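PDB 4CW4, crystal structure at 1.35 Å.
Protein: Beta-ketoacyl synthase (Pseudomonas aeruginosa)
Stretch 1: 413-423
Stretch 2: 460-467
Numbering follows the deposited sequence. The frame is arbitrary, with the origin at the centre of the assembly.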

ATOM      1  N   THR A 413      11.339 -10.774  15.241  1.00 10.20           N
ATOM      2  CA  THR A 413       9.895 -10.989  15.257  1.00  9.76           C
ATOM      3  C   THR A 413       9.542 -12.330  15.901  1.00 10.46           C
ATOM      4  O   THR A 413       8.614 -12.407  16.698  1.00 10.70           O
ATOM      5  CB  THR A 413       9.231 -10.861  13.859  1.00  9.57           C
ATOM      6  OG1 THR A 413       9.599 -11.947  12.999  1.00 10.56           O
ATOM      7  CG2 THR A 413       9.625  -9.557  13.176  1.00  9.66           C
ATOM      8  N   VAL A 414      10.267 -13.386  15.558  1.00  9.86           N
ATOM      9  CA  VAL A 414       9.967 -14.698  16.124  1.00  9.40           C
ATOM     10  C   VAL A 414      10.250 -14.727  17.630  1.00 10.83           C
ATOM     11  O   VAL A 414       9.437 -15.206  18.409  1.00 10.97           O
ATOM     12  CB  VAL A 414      10.724 -15.831  15.393  1.00  9.88           C
ATOM     13  CG1 VAL A 414      10.426 -17.180  16.040  1.00 10.30           C
ATOM     14  CG2 VAL A 414      10.332 -15.847  13.894  1.00 10.91           C
ATOM     15  N   ALA A 415      11.397 -14.194  18.035  1.00 11.03           N
ATOM     16  CA  ALA A 415      11.754 -14.163  19.449  1.00 10.95           C
ATOM     17  C   ALA A 415      10.711 -13.395  20.243  1.00 10.92           C
ATOM     18  O   ALA A 415      10.249 -13.869  21.290  1.00 11.93           O
ATOM     19  CB  ALA A 415      13.131 -13.554  19.651  1.00 12.71           C
ATOM     20  N   LYS A 416      10.348 -12.201  19.777  1.00 10.61           N
ATOM     21  CA  LYS A 416       9.370 -11.395  20.521  1.00 10.37           C
ATOM     22  C   LYS A 416       8.009 -12.090  20.561  1.00 10.75           C
ATOM     23  O   LYS A 416       7.287 -12.021  21.563  1.00 11.05           O
ATOM     24  CB  LYS A 416       9.215  -9.998  19.918  1.00 11.45           C
ATOM     25  CG  LYS A 416      10.422  -9.116  20.083  1.00 12.87           C
ATOM     26  CD  LYS A 416      10.195  -7.749  19.479  1.00 14.48           C
ATOM     27  CE  LYS A 416       9.212  -6.937  20.295  1.00 15.55           C
ATOM     28  NZ  LYS A 416       8.945  -5.590  19.740  1.00 15.73           N
ATOM     29  N   ALA A 417       7.651 -12.767  19.472  1.00 10.41           N
ATOM     30  CA  ALA A 417       6.356 -13.463  19.430  1.00 11.25           C
ATOM     31  C   ALA A 417       6.303 -14.575  20.483  1.00 11.62           C
ATOM     32  O   ALA A 417       5.328 -14.699  21.235  1.00 11.62           O
ATOM     33  CB  ALA A 417       6.085 -14.024  18.028  1.00 11.36           C
ATOM     34  N   VAL A 418       7.347 -15.389  20.523  1.00 10.92           N
ATOM     35  CA  VAL A 418       7.419 -16.462  21.497  1.00 11.68           C
ATOM     36  C   VAL A 418       7.399 -15.903  22.935  1.00 11.53           C
ATOM     37  O   VAL A 418       6.638 -16.389  23.777  1.00 13.22           O
ATOM     38  CB  VAL A 418       8.633 -17.378  21.229  1.00 11.92           C
ATOM     39  CG1 VAL A 418       8.736 -18.453  22.302  1.00 12.35           C
ATOM     40  CG2 VAL A 418       8.488 -18.050  19.854  1.00 11.92           C
ATOM     41  N   ALA A 419       8.187 -14.865  23.205  1.00 11.31           N
ATOM     42  CA  ALA A 419       8.214 -14.292  24.542  1.00 12.07           C
ATOM     43  C   ALA A 419       6.820 -13.799  24.926  1.00 12.29           C
ATOM     44  O   ALA A 419       6.390 -13.962  26.080  1.00 13.25           O
ATOM     45  CB  ALA A 419       9.212 -13.145  24.621  1.00 13.53           C
ATOM     46  N   SER A 420       6.109 -13.194  23.977  1.00 11.96           N
ATOM     47  CA  SER A 420       4.797 -12.635  24.284  1.00 11.63           C
ATOM     48  C   SER A 420       3.822 -13.756  24.641  1.00 11.83           C
ATOM     49  O   SER A 420       3.004 -13.609  25.556  1.00 13.12           O
ATOM     50  CB  SER A 420       4.261 -11.779  23.139  1.00 11.82           C
ATOM     51  OG  SER A 420       3.852 -12.563  22.039  1.00 12.47           O
ATOM     52  N   ALA A 421       3.936 -14.888  23.935  1.00 11.66           N
ATOM     53  CA  ALA A 421       3.079 -16.023  24.208  1.00 12.65           C
ATOM     54  C   ALA A 421       3.391 -16.615  25.589  1.00 13.48           C
ATOM     55  O   ALA A 421       2.489 -17.017  26.311  1.00 14.19           O
ATOM     56  CB  ALA A 421       3.212 -17.083  23.109  1.00 13.20           C
ATOM     57  N   VAL A 422       4.666 -16.679  25.953  1.00 13.07           N
ATOM     58  CA  VAL A 422       5.043 -17.180  27.275  1.00 13.04           C
ATOM     59  C   VAL A 422       4.351 -16.365  28.369  1.00 13.49           C
ATOM     60  O   VAL A 422       3.859 -16.913  29.348  1.00 14.49           O
ATOM     61  CB  VAL A 422       6.577 -17.170  27.464  1.00 13.93           C
ATOM     62  CG1 VAL A 422       6.960 -17.436  28.917  1.00 13.93           C
ATOM     63  CG2 VAL A 422       7.237 -18.200  26.545  1.00 14.64           C
ATOM     64  N   GLN A 423       4.273 -15.052  28.192  1.00 13.99           N
ATOM     65  CA  GLN A 423       3.623 -14.227  29.202  1.00 15.69           C
ATOM     66  C   GLN A 423       2.150 -14.555  29.358  1.00 17.05           C
ATOM     67  O   GLN A 423       1.587 -14.392  30.434  1.00 19.48           O
ATOM     68  CB  GLN A 423       3.752 -12.748  28.857  1.00 17.44           C
ATOM     69  CG  GLN A 423       5.169 -12.243  28.813  1.00 20.33           C
ATOM     70  CD  GLN A 423       5.222 -10.745  28.921  1.00 23.83           C
ATOM     71  OE1 GLN A 423       5.683 -10.045  28.003  1.00 25.47           O
ATOM     72  NE2 GLN A 423       4.746 -10.233  30.050  1.00 24.18           N
ATOM     73  N   ALA A 460      16.581 -21.028  22.676  1.00 15.33           N
ATOM     74  CA  ALA A 460      16.488 -19.981  23.683  1.00 15.46           C
ATOM     75  C   ALA A 460      15.343 -20.225  24.664  1.00 15.36           C
ATOM     76  O   ALA A 460      15.484 -19.958  25.854  1.00 16.47           O
ATOM     77  CB  ALA A 460      16.345 -18.611  23.031  1.00 15.80           C
ATOM     78  N   PHE A 461      14.216 -20.746  24.183  1.00 15.18           N
ATOM     79  CA  PHE A 461      13.038 -20.922  25.035  1.00 14.94           C
ATOM     80  C   PHE A 461      12.879 -22.371  25.518  1.00 15.22           C
ATOM     81  O   PHE A 461      11.876 -22.719  26.136  1.00 16.09           O
ATOM     82  CB  PHE A 461      11.783 -20.417  24.311  1.00 14.66           C
ATOM     83  CG  PHE A 461      11.728 -18.921  24.209  1.00 15.52           C
ATOM     84  CD1 PHE A 461      11.163 -18.166  25.223  1.00 16.60           C
ATOM     85  CD2 PHE A 461      12.272 -18.263  23.115  1.00 16.00           C
ATOM     86  CE1 PHE A 461      11.128 -16.782  25.138  1.00 17.67           C
ATOM     87  CE2 PHE A 461      12.250 -16.872  23.039  1.00 17.01           C
ATOM     88  CZ  PHE A 461      11.675 -16.142  24.054  1.00 17.35           C
ATOM     89  N   GLY A 462      13.866 -23.212  25.240  1.00 15.07           N
ATOM     90  CA  GLY A 462      13.850 -24.579  25.739  1.00 16.23           C
ATOM     91  C   GLY A 462      12.775 -25.435  25.108  1.00 16.10           C
ATOM     92  O   GLY A 462      12.235 -26.321  25.760  1.00 16.39           O
ATOM     93  N   ILE A 463      12.486 -25.190  23.829  1.00 15.04           N
ATOM     94  CA  ILE A 463      11.516 -25.969  23.081  1.00 14.60           C
ATOM     95  C   ILE A 463      12.258 -27.050  22.316  1.00 15.74           C
ATOM     96  O   ILE A 463      13.321 -26.795  21.751  1.00 16.28           O
ATOM     97  CB  ILE A 463      10.778 -25.086  22.051  1.00 14.71           C
ATOM     98  CG1 ILE A 463      10.240 -23.823  22.737  1.00 14.05           C
ATOM     99  CG2 ILE A 463       9.660 -25.870  21.398  1.00 15.45           C
ATOM    100  CD1 ILE A 463       9.583 -22.812  21.780  1.00 14.61           C
ATOM    101  N   ASP A 464      11.697 -28.250  22.289  1.00 17.23           N
ATOM    102  CA  ASP A 464      12.238 -29.318  21.459  1.00 18.00           C
ATOM    103  C   ASP A 464      11.091 -29.898  20.640  1.00 16.08           C
ATOM    104  O   ASP A 464       9.938 -29.764  21.023  1.00 16.23           O
ATOM    105  CB  ASP A 464      12.904 -30.389  22.323  1.00 22.41           C
ATOM    106  CG  ASP A 464      13.803 -31.315  21.515  1.00 26.89           C
ATOM    107  OD1 ASP A 464      14.211 -30.946  20.383  1.00 27.65           O
ATOM    108  OD2 ASP A 464      14.103 -32.414  22.015  1.00 29.56           O
ATOM    109  N   GLY A 465      11.407 -30.509  19.503  1.00 15.37           N
ATOM    110  CA  GLY A 465      10.392 -31.099  18.643  1.00 14.78           C
ATOM    111  C   GLY A 465       9.291 -30.122  18.249  1.00 14.50           C
ATOM    112  O   GLY A 465       8.110 -30.478  18.204  1.00 15.48           O
ATOM    113  N   TRP A 466       9.673 -28.881  17.976  1.00 12.86           N
ATOM    114  CA  TRP A 466       8.700 -27.812  17.717  1.00 12.83           C
ATOM    115  C   TRP A 466       8.007 -28.109  16.402  1.00 12.58           C
ATOM    116  O   TRP A 466       8.653 -28.111  15.358  1.00 13.37           O
ATOM    117  CB  TRP A 466       9.395 -26.469  17.608  1.00 12.50           C
ATOM    118  CG  TRP A 466       8.595 -25.241  17.983  1.00 12.28           C
ATOM    119  CD1 TRP A 466       7.368 -25.185  18.556  1.00 12.29           C
ATOM    120  CD2 TRP A 466       9.029 -23.892  17.816  1.00 12.17           C
ATOM    121  NE1 TRP A 466       6.999 -23.871  18.757  1.00 12.20           N
ATOM    122  CE2 TRP A 466       8.011 -23.057  18.315  1.00 12.65           C
ATOM    123  CE3 TRP A 466      10.187 -23.316  17.293  1.00 12.53           C
ATOM    124  CZ2 TRP A 466       8.117 -21.662  18.313  1.00 13.36           C
ATOM    125  CZ3 TRP A 466      10.295 -21.935  17.284  1.00 12.68           C
ATOM    126  CH2 TRP A 466       9.265 -21.121  17.804  1.00 12.76           C
ATOM    127  N   PRO A 467       6.697 -28.363  16.438  1.00 12.18           N
ATOM    128  CA  PRO A 467       6.062 -28.763  15.181  1.00 11.97           C
ATOM    129  C   PRO A 467       5.962 -27.608  14.198  1.00 11.41           C
ATOM    130  O   PRO A 467       5.559 -26.482  14.555  1.00 11.61           O
ATOM    131  CB  PRO A 467       4.673 -29.253  15.614  1.00 13.12           C
ATOM    132  CG  PRO A 467       4.819 -29.536  17.086  1.00 12.28           C
ATOM    133  CD  PRO A 467       5.792 -28.527  17.588  1.00 12.43           C
TER

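The most distinctive feature of this contact is a methyl group seated on an aromatic face. CG1 of Val418 lies 3.6 Å from the centroid of the Phe461 ring and only 13° off the ring normal. This is a CH-pi arrangement. Within the ring, the atom closest to Val418 CG1 is Phe461 CG, also at 3.6 Å.

The Phe461 side chain acts as a knob. It sits in a hole on the helix formed by Ala415, Val418, Ala419 and Val422. The ring tip comes close to the helix backbone between Ala415 and Ala419. Phe461 CZ is 3.8 Å from the Ala419 N atom and 3.9 Å from both Ala419 CB and Ala415 O. The two backbone atoms are already paired with each other: Ala419 N donates to Ala415 O at 3.0 Å, an ordinary helical hydrogen bond. The ring therefore packs beside a satisfied pair. One turn further along, Val422 CG2 approaches Phe461 CD1 at 4.1 Å.

Val418 also reaches the second aromatic residue. Its CG2 lies 3.8 Å from Trp466 CH2, so its two methyls contact different rings. CG1 has a looser neighbour in Ile463 CD1, at 4.5 Å. Val414, one turn earlier, places CG1 at the edge of the Trp466 ring, 4.5 Å from Trp466 CH2.

No hydrogen bond crosses between the stretches. The contact is held by apolar packing and buries 263 Å², both sides summed. Trp466 NE1 is hydrogen-bonded elsewhere in the structure. The valines meet the ring at CH2, on its six-membered part.

Between the two aromatics, Gly462 is the first residue to leave helical phi/psi, in a Schellman motif. Its phi of 69° is a value that favours glycine. Ile463, Asp464 and Gly465 then lead into the strand that carries Trp466.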